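Long-range contacts in BH2331 protein (Bacillus halodurans, PDB 1VL5), which is of unknown function but probably transfers methyl groups from S-adenosylmethionine: residues Ala112-Pro117 and Leu138-Ala143; Ala143-Ala148 and Ala167-Asp172. One frame throughout, in Å; residues are numbered along the deposited sequence.

In the fold
Strand 134-142 of the central sheet takes part in contact 1, and the chain leaving it takes part in contact 2, so the two share Ala-143 and follow each other in series, their centres about 12 Å apart. Contact 1 is buried, its centre about 4 Å from that of the chain, and joins the strand to the loop between strand 104-110 and helix 119-129. Contact 2 lies at the surface, about 15 Å from the chain centre, and ties together the starts of helices 147-160 and 170-180. A single histidine-carboxylate bond and a bridging water serve the inner contact; charged and hydroxyl side chains, with backbone carbonyls as further acceptors, dominate the outer one. Ala-167 packs against Asn-141 where they meet.

Contact 1: residues Ala112-Pro117 and Leu138-Ala143; sequences AAHHFP and LVDNSA
His-114 and Asp-140 carry the polar part of this contact, ND1 giving its hydrogen to OD1 at 2.7 Å. The bond is nearly straight (165°) and uses the syn lone pair of OD1, which sits at the ring edge close to its plane; ring and carboxylate are almost coplanar, 22° apart. CG of His-114 lies between the backbone N and the carbonyl carbon (chi1 71°), which brings it to 3.7 Å from Asp-140 OD1. The other carboxylate oxygen, OD2, stands 2.9 Å from His-114 N, and thus both oxygens face the same residue. An alanine in place of His-114 would probably leave Asp-140 OD1 without its ND1 donor and open a gap beside Asn-141, whose ND2 lies 4.0 Å from CE1 of the His-114 ring.

Water bridges the backbones as well: water 1 accepts from Ala-113 N at 2.9 Å and donates to Val-139 O at 2.7 Å. Apolar contact is slight, Ala-113 CB resting 4.1 Å from Leu-138 CD1.

Within 112-117, a short 3-10 turn places CD2 of His-114 over the centre of the His-115 ring. The contact packs the loop that follows strand 104-110 against the neighbouring parallel strand 134-142, within a beta-alpha-beta crossover of the Rossmann-like methyltransferase fold.

Contact 2: residues Ala143-Ala148 and Ala167-Asp172; sequences APENDA and AWKKSD
Ala-143 N donates to Trp-168 O at 3.0 Å, a nearly straight bond (169°) that draws together two loops, each leading into a helix, with Asn-146 and Lys-169 at the N-cap positions of helices 147-160 and 170-180. The side-chain OD1 of Asn-146 caps the first helix at Phe-149 N. In the second, Lys-169 N donates to Asp-172 OD2, which also pairs with Arg-166.

The ammonium of Lys-169 has four acceptors, two backbone carbonyls and two carboxylates. Its chain is extended until chi4 (-41°) turns NZ aside, where Pro-144 O receives it in the carbonyl plane and Glu-145 O, 2.9 Å away, from above that plane. Asp-147 OD1 adds a salt bridge to Lys-169 NZ at 3.0 Å, the two side chains crossing at about a right angle, and Asp-150 supplies the second carboxylate.

Glu-145, bent at chi2, grips Ser-171 with both oxygens through their syn lone pairs: OE1 accepts from OG at 2.5 Å and OE2 from the backbone N at 3.1 Å. Lys-170 NZ, salt-bridged to Glu-243, also donates to water 2. That water accepts from Lys-170 N as well and donates to Ala-143 O and to Glu-145 OE2, each 2.7 Å away.

Contact 1: residues Ala112-Pro117 and Leu138-Ala143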
ATOM      1  N   ALA A 112      -1.258  -1.037  -1.934  1.00 29.21           N
ATOM      2  CA  ALA A 112      -1.909  -2.048  -2.735  1.00 30.02           C
ATOM      3  C   ALA A 112      -2.641  -3.058  -1.892  1.00 27.37           C
ATOM      4  O   ALA A 112      -3.603  -3.645  -2.363  1.00 27.79           O
ATOM      5  CB  ALA A 112      -0.848  -2.779  -3.703  1.00 29.86           C
ATOM      6  N   ALA A 113      -2.182  -3.306  -0.679  1.00 28.20           N
ATOM      7  CA  ALA A 113      -2.693  -4.434   0.085  1.00 29.77           C
ATOM      8  C   ALA A 113      -4.164  -4.261   0.484  1.00 32.82           C
ATOM      9  O   ALA A 113      -4.924  -5.246   0.702  1.00 29.05           O
ATOM     10  CB  ALA A 113      -1.828  -4.673   1.332  1.00 31.13           C
ATOM     11  N   HIS A 114      -4.569  -3.005   0.608  1.00 30.66           N
ATOM     12  CA  HIS A 114      -5.955  -2.704   0.894  1.00 29.33           C
ATOM     13  C   HIS A 114      -6.946  -3.116  -0.226  1.00 27.26           C
ATOM     14  O   HIS A 114      -8.141  -3.123  -0.010  1.00 30.95           O
ATOM     15  CB  HIS A 114      -6.104  -1.207   1.264  1.00 31.30           C
ATOM     16  CG  HIS A 114      -5.908  -0.281   0.111  1.00 31.49           C
ATOM     17  ND1 HIS A 114      -4.692   0.281  -0.190  1.00 31.46           N
ATOM     18  CD2 HIS A 114      -6.772   0.183  -0.812  1.00 36.58           C
ATOM     19  CE1 HIS A 114      -4.813   1.038  -1.264  1.00 38.53           C
ATOM     20  NE2 HIS A 114      -6.068   0.999  -1.655  1.00 33.76           N
ATOM     21  N   HIS A 115      -6.452  -3.498  -1.400  1.00 29.95           N
ATOM     22  CA  HIS A 115      -7.273  -4.112  -2.460  1.00 29.32           C
ATOM     23  C   HIS A 115      -7.374  -5.652  -2.406  1.00 29.11           C
ATOM     24  O   HIS A 115      -8.278  -6.275  -2.996  1.00 29.55           O
ATOM     25  CB  HIS A 115      -6.680  -3.726  -3.816  1.00 32.42           C
ATOM     26  CG  HIS A 115      -6.806  -2.267  -4.140  1.00 34.35           C
ATOM     27  ND1 HIS A 115      -8.014  -1.665  -4.369  1.00 40.85           N
ATOM     28  CD2 HIS A 115      -5.872  -1.306  -4.298  1.00 43.95           C
ATOM     29  CE1 HIS A 115      -7.827  -0.391  -4.650  1.00 39.24           C
ATOM     30  NE2 HIS A 115      -6.534  -0.146  -4.616  1.00 39.88           N
ATOM     31  N   PHE A 116      -6.425  -6.283  -1.728  1.00 26.38           N
ATOM     32  CA  PHE A 116      -6.374  -7.730  -1.649  1.00 27.28           C
ATOM     33  C   PHE A 116      -7.548  -8.287  -0.888  1.00 26.93           C
ATOM     34  O   PHE A 116      -7.822  -7.851   0.230  1.00 27.29           O
ATOM     35  CB  PHE A 116      -5.098  -8.159  -0.906  1.00 30.01           C
ATOM     36  CG  PHE A 116      -3.801  -7.736  -1.555  1.00 25.50           C
ATOM     37  CD1 PHE A 116      -3.749  -7.196  -2.828  1.00 28.09           C
ATOM     38  CD2 PHE A 116      -2.606  -7.899  -0.842  1.00 28.39           C
ATOM     39  CE1 PHE A 116      -2.508  -6.833  -3.372  1.00 31.75           C
ATOM     40  CE2 PHE A 116      -1.375  -7.514  -1.372  1.00 29.56           C
ATOM     41  CZ  PHE A 116      -1.324  -7.013  -2.630  1.00 28.51           C
ATOM     42  N   PRO A 117      -8.260  -9.252  -1.463  1.00 28.54           N
ATOM     43  CA  PRO A 117      -9.375  -9.815  -0.737  1.00 26.47           C
ATOM     44  C   PRO A 117      -8.959 -10.723   0.438  1.00 29.43           C
ATOM     45  O   PRO A 117      -9.703 -10.872   1.401  1.00 29.31           O
ATOM     46  CB  PRO A 117     -10.154 -10.581  -1.834  1.00 28.67           C
ATOM     47  CG  PRO A 117      -9.199 -10.872  -2.868  1.00 31.09           C
ATOM     48  CD  PRO A 117      -8.137  -9.834  -2.812  1.00 26.26           C
ATOM     49  N   LEU A 138       6.313  -3.223   3.653  1.00 27.26           N
ATOM     50  CA  LEU A 138       4.905  -3.051   3.354  1.00 28.82           C
ATOM     51  C   LEU A 138       4.435  -1.674   3.733  1.00 26.27           C
ATOM     52  O   LEU A 138       4.667  -1.228   4.860  1.00 27.59           O
ATOM     53  CB  LEU A 138       4.120  -4.101   4.123  1.00 31.89           C
ATOM     54  CG  LEU A 138       2.588  -4.185   4.086  1.00 34.65           C
ATOM     55  CD1 LEU A 138       2.062  -4.415   2.706  1.00 36.49           C
ATOM     56  CD2 LEU A 138       2.141  -5.317   4.996  1.00 33.13           C
ATOM     57  N   VAL A 139       3.789  -0.997   2.774  1.00 27.02           N
ATOM     58  CA  VAL A 139       3.322   0.372   2.909  1.00 26.20           C
ATOM     59  C   VAL A 139       1.852   0.385   2.498  1.00 28.64           C
ATOM     60  O   VAL A 139       1.485  -0.188   1.460  1.00 28.45           O
ATOM     61  CB  VAL A 139       4.104   1.377   2.026  1.00 23.08           C
ATOM     62  CG1 VAL A 139       3.400   2.744   2.026  1.00 25.18           C
ATOM     63  CG2 VAL A 139       5.507   1.559   2.523  1.00 30.35           C
ATOM     64  N   ASP A 140       1.010   0.945   3.363  1.00 29.43           N
ATOM     65  CA  ASP A 140      -0.391   1.066   3.084  1.00 28.24           C
ATOM     66  C   ASP A 140      -1.031   2.071   4.012  1.00 29.04           C
ATOM     67  O   ASP A 140      -0.503   2.417   5.057  1.00 25.65           O
ATOM     68  CB  ASP A 140      -1.094  -0.302   3.251  1.00 27.63           C
ATOM     69  CG  ASP A 140      -2.295  -0.480   2.288  1.00 29.14           C
ATOM     70  OD1 ASP A 140      -2.448   0.327   1.351  1.00 31.61           O
ATOM     71  OD2 ASP A 140      -3.086  -1.411   2.521  1.00 31.87           O
ATOM     72  N   ASN A 141      -2.251   2.445   3.661  1.00 27.47           N
ATOM     73  CA  ASN A 141      -3.119   3.214   4.556  1.00 28.82           C
ATOM     74  C   ASN A 141      -3.627   2.311   5.614  1.00 25.51           C
ATOM     75  O   ASN A 141      -3.804   1.114   5.380  1.00 29.97           O
ATOM     76  CB  ASN A 141      -4.304   3.771   3.815  1.00 28.09           C
ATOM     77  CG  ASN A 141      -3.889   4.466   2.560  1.00 43.90           C
ATOM     78  OD1 ASN A 141      -3.101   5.429   2.592  1.00 38.32           O
ATOM     79  ND2 ASN A 141      -4.374   3.948   1.424  1.00 52.05           N
ATOM     80  N   SER A 142      -3.849   2.905   6.789  1.00 28.14           N
ATOM     81  CA  SER A 142      -4.188   2.177   7.997  1.00 25.57           C
ATOM     82  C   SER A 142      -5.416   2.763   8.644  1.00 26.62           C
ATOM     83  O   SER A 142      -5.690   3.908   8.492  1.00 25.86           O
ATOM     84  CB  SER A 142      -2.994   2.120   8.967  1.00 27.37           C
ATOM     85  OG  SER A 142      -2.417   3.391   9.160  1.00 27.66           O
ATOM     86  N   ALA A 143      -6.169   1.917   9.343  1.00 28.48           N
ATOM     87  CA  ALA A 143      -7.364   2.307  10.069  1.00 29.02           C
ATOM     88  C   ALA A 143      -7.058   2.481  11.555  1.00 27.20           C
ATOM     89  O   ALA A 143      -6.177   1.799  12.074  1.00 29.44           O
ATOM     90  CB  ALA A 143      -8.439   1.209   9.887  1.00 26.49           C
TER
HETATM   91  O   HOH W   1       0.479  -2.350   0.120  1.00 13.62           O

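Contact 2: residues Ala143-Ala148 and Ala167-Asp172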
ATOM      1  N   ALA A 143      -6.169   1.917   9.343  1.00 28.48           N
ATOM      2  CA  ALA A 143      -7.364   2.307  10.069  1.00 29.02           C
ATOM      3  C   ALA A 143      -7.058   2.481  11.555  1.00 27.20           C
ATOM      4  O   ALA A 143      -6.177   1.799  12.074  1.00 29.44           O
ATOM      5  CB  ALA A 143      -8.439   1.209   9.887  1.00 26.49           C
ATOM      6  N   PRO A 144      -7.755   3.411  12.217  1.00 25.89           N
ATOM      7  CA  PRO A 144      -7.671   3.562  13.670  1.00 28.33           C
ATOM      8  C   PRO A 144      -7.983   2.279  14.419  1.00 28.18           C
ATOM      9  O   PRO A 144      -8.743   1.394  13.963  1.00 26.59           O
ATOM     10  CB  PRO A 144      -8.756   4.601  13.975  1.00 27.16           C
ATOM     11  CG  PRO A 144      -8.853   5.391  12.778  1.00 32.06           C
ATOM     12  CD  PRO A 144      -8.611   4.444  11.628  1.00 24.32           C
ATOM     13  N   GLU A 145      -7.438   2.199  15.608  1.00 29.06           N
ATOM     14  CA  GLU A 145      -7.773   1.114  16.476  1.00 27.50           C
ATOM     15  C   GLU A 145      -9.219   1.240  16.929  1.00 27.64           C
ATOM     16  O   GLU A 145      -9.904   0.231  17.108  1.00 27.79           O
ATOM     17  CB  GLU A 145      -6.838   1.088  17.670  1.00 27.37           C
ATOM     18  CG  GLU A 145      -5.426   0.789  17.364  1.00 26.66           C
ATOM     19  CD  GLU A 145      -5.205  -0.568  16.707  1.00 31.07           C
ATOM     20  OE1 GLU A 145      -5.865  -1.573  17.097  1.00 28.51           O
ATOM     21  OE2 GLU A 145      -4.355  -0.584  15.787  1.00 27.93           O
ATOM     22  N   ASN A 146      -9.687   2.468  17.081  1.00 27.41           N
ATOM     23  CA  ASN A 146     -11.086   2.731  17.464  1.00 27.46           C
ATOM     24  C   ASN A 146     -12.023   2.192  16.364  1.00 29.03           C
ATOM     25  O   ASN A 146     -11.819   2.508  15.202  1.00 30.27           O
ATOM     26  CB  ASN A 146     -11.275   4.234  17.661  1.00 28.28           C
ATOM     27  CG  ASN A 146     -12.730   4.609  17.990  1.00 33.61           C
ATOM     28  OD1 ASN A 146     -13.646   4.516  17.160  1.00 29.11           O
ATOM     29  ND2 ASN A 146     -12.933   4.980  19.205  1.00 29.10           N
ATOM     30  N   ASP A 147     -12.979   1.316  16.715  1.00 25.98           N
ATOM     31  CA  ASP A 147     -13.770   0.612  15.702  1.00 28.06           C
ATOM     32  C   ASP A 147     -14.689   1.492  14.897  1.00 28.56           C
ATOM     33  O   ASP A 147     -14.873   1.249  13.686  1.00 28.88           O
ATOM     34  CB  ASP A 147     -14.587  -0.560  16.292  1.00 27.81           C
ATOM     35  CG  ASP A 147     -13.715  -1.674  16.806  1.00 32.58           C
ATOM     36  OD1 ASP A 147     -12.845  -2.199  16.044  1.00 35.92           O
ATOM     37  OD2 ASP A 147     -13.830  -1.967  17.990  1.00 31.39           O
ATOM     38  N   ALA A 148     -15.296   2.483  15.558  1.00 30.00           N
ATOM     39  CA  ALA A 148     -16.200   3.402  14.883  1.00 32.04           C
ATOM     40  C   ALA A 148     -15.458   4.199  13.832  1.00 31.09           C
ATOM     41  O   ALA A 148     -15.980   4.379  12.717  1.00 31.11           O
ATOM     42  CB  ALA A 148     -16.857   4.346  15.861  1.00 31.91           C
ATOM     43  N   ALA A 167      -8.567  -1.133   4.588  1.00 27.86           N
ATOM     44  CA  ALA A 167      -7.403  -0.596   5.275  1.00 28.68           C
ATOM     45  C   ALA A 167      -7.461  -1.132   6.694  1.00 30.84           C
ATOM     46  O   ALA A 167      -8.377  -0.824   7.435  1.00 27.65           O
ATOM     47  CB  ALA A 167      -7.440   0.934   5.263  1.00 31.12           C
ATOM     48  N   TRP A 168      -6.487  -1.975   7.042  1.00 28.48           N
ATOM     49  CA  TRP A 168      -6.501  -2.715   8.265  1.00 26.84           C
ATOM     50  C   TRP A 168      -5.894  -1.869   9.378  1.00 27.09           C
ATOM     51  O   TRP A 168      -5.142  -0.896   9.104  1.00 25.07           O
ATOM     52  CB  TRP A 168      -5.751  -4.036   8.085  1.00 26.74           C
ATOM     53  CG  TRP A 168      -6.357  -4.900   7.060  1.00 26.53           C
ATOM     54  CD1 TRP A 168      -6.201  -4.788   5.697  1.00 27.70           C
ATOM     55  CD2 TRP A 168      -7.247  -6.010   7.267  1.00 24.75           C
ATOM     56  NE1 TRP A 168      -6.942  -5.759   5.063  1.00 25.59           N
ATOM     57  CE2 TRP A 168      -7.602  -6.509   6.000  1.00 27.35           C
ATOM     58  CE3 TRP A 168      -7.751  -6.642   8.394  1.00 30.31           C
ATOM     59  CZ2 TRP A 168      -8.449  -7.605   5.838  1.00 26.97           C
ATOM     60  CZ3 TRP A 168      -8.621  -7.704   8.231  1.00 31.29           C
ATOM     61  CH2 TRP A 168      -8.932  -8.196   6.967  1.00 31.77           C
ATOM     62  N   LYS A 169      -6.261  -2.199  10.618  1.00 26.77           N
ATOM     63  CA  LYS A 169      -5.653  -1.585  11.806  1.00 26.54           C
ATOM     64  C   LYS A 169      -4.181  -1.973  11.839  1.00 28.73           C
ATOM     65  O   LYS A 169      -3.793  -3.044  11.349  1.00 27.27           O
ATOM     66  CB  LYS A 169      -6.294  -2.025  13.127  1.00 27.67           C
ATOM     67  CG  LYS A 169      -7.830  -1.856  13.241  1.00 24.23           C
ATOM     68  CD  LYS A 169      -8.289  -2.448  14.579  1.00 28.89           C
ATOM     69  CE  LYS A 169      -9.801  -2.386  14.952  1.00 32.67           C
ATOM     70  NZ  LYS A 169     -10.455  -1.140  14.619  1.00 36.91           N
ATOM     71  N   LYS A 170      -3.370  -1.088  12.405  1.00 27.19           N
ATOM     72  CA  LYS A 170      -2.018  -1.419  12.732  1.00 24.73           C
ATOM     73  C   LYS A 170      -1.918  -2.714  13.547  1.00 25.66           C
ATOM     74  O   LYS A 170      -1.080  -3.536  13.271  1.00 24.11           O
ATOM     75  CB  LYS A 170      -1.357  -0.232  13.442  1.00 26.88           C
ATOM     76  CG  LYS A 170      -1.141   0.972  12.539  1.00 28.22           C
ATOM     77  CD  LYS A 170      -0.350   2.116  13.216  1.00 23.64           C
ATOM     78  CE  LYS A 170      -1.014   2.744  14.409  1.00 28.83           C
ATOM     79  NZ  LYS A 170      -2.187   3.602  13.976  1.00 27.02           N
ATOM     80  N   SER A 171      -2.831  -2.930  14.499  1.00 27.26           N
ATOM     81  CA  SER A 171      -2.872  -4.173  15.274  1.00 27.29           C
ATOM     82  C   SER A 171      -3.205  -5.385  14.416  1.00 28.03           C
ATOM     83  O   SER A 171      -2.726  -6.482  14.703  1.00 28.96           O
ATOM     84  CB  SER A 171      -3.895  -4.080  16.410  1.00 27.33           C
ATOM     85  OG  SER A 171      -5.158  -3.697  15.879  1.00 30.64           O
ATOM     86  N   ASP A 172      -3.999  -5.183  13.365  1.00 26.59           N
ATOM     87  CA  ASP A 172      -4.367  -6.258  12.446  1.00 26.46           C
ATOM     88  C   ASP A 172      -3.116  -6.695  11.717  1.00 25.78           C
ATOM     89  O   ASP A 172      -2.890  -7.884  11.541  1.00 26.07           O
ATOM     90  CB  ASP A 172      -5.389  -5.816  11.395  1.00 28.14           C
ATOM     91  CG  ASP A 172      -6.802  -5.556  11.945  1.00 27.80           C
ATOM     92  OD1 ASP A 172      -7.201  -6.160  12.960  1.00 30.57           O
ATOM     93  OD2 ASP A 172      -7.512  -4.727  11.306  1.00 28.36           O
TER
HETATM   94  O   HOH W   2      -4.249   1.268  13.824  1.00 12.09           O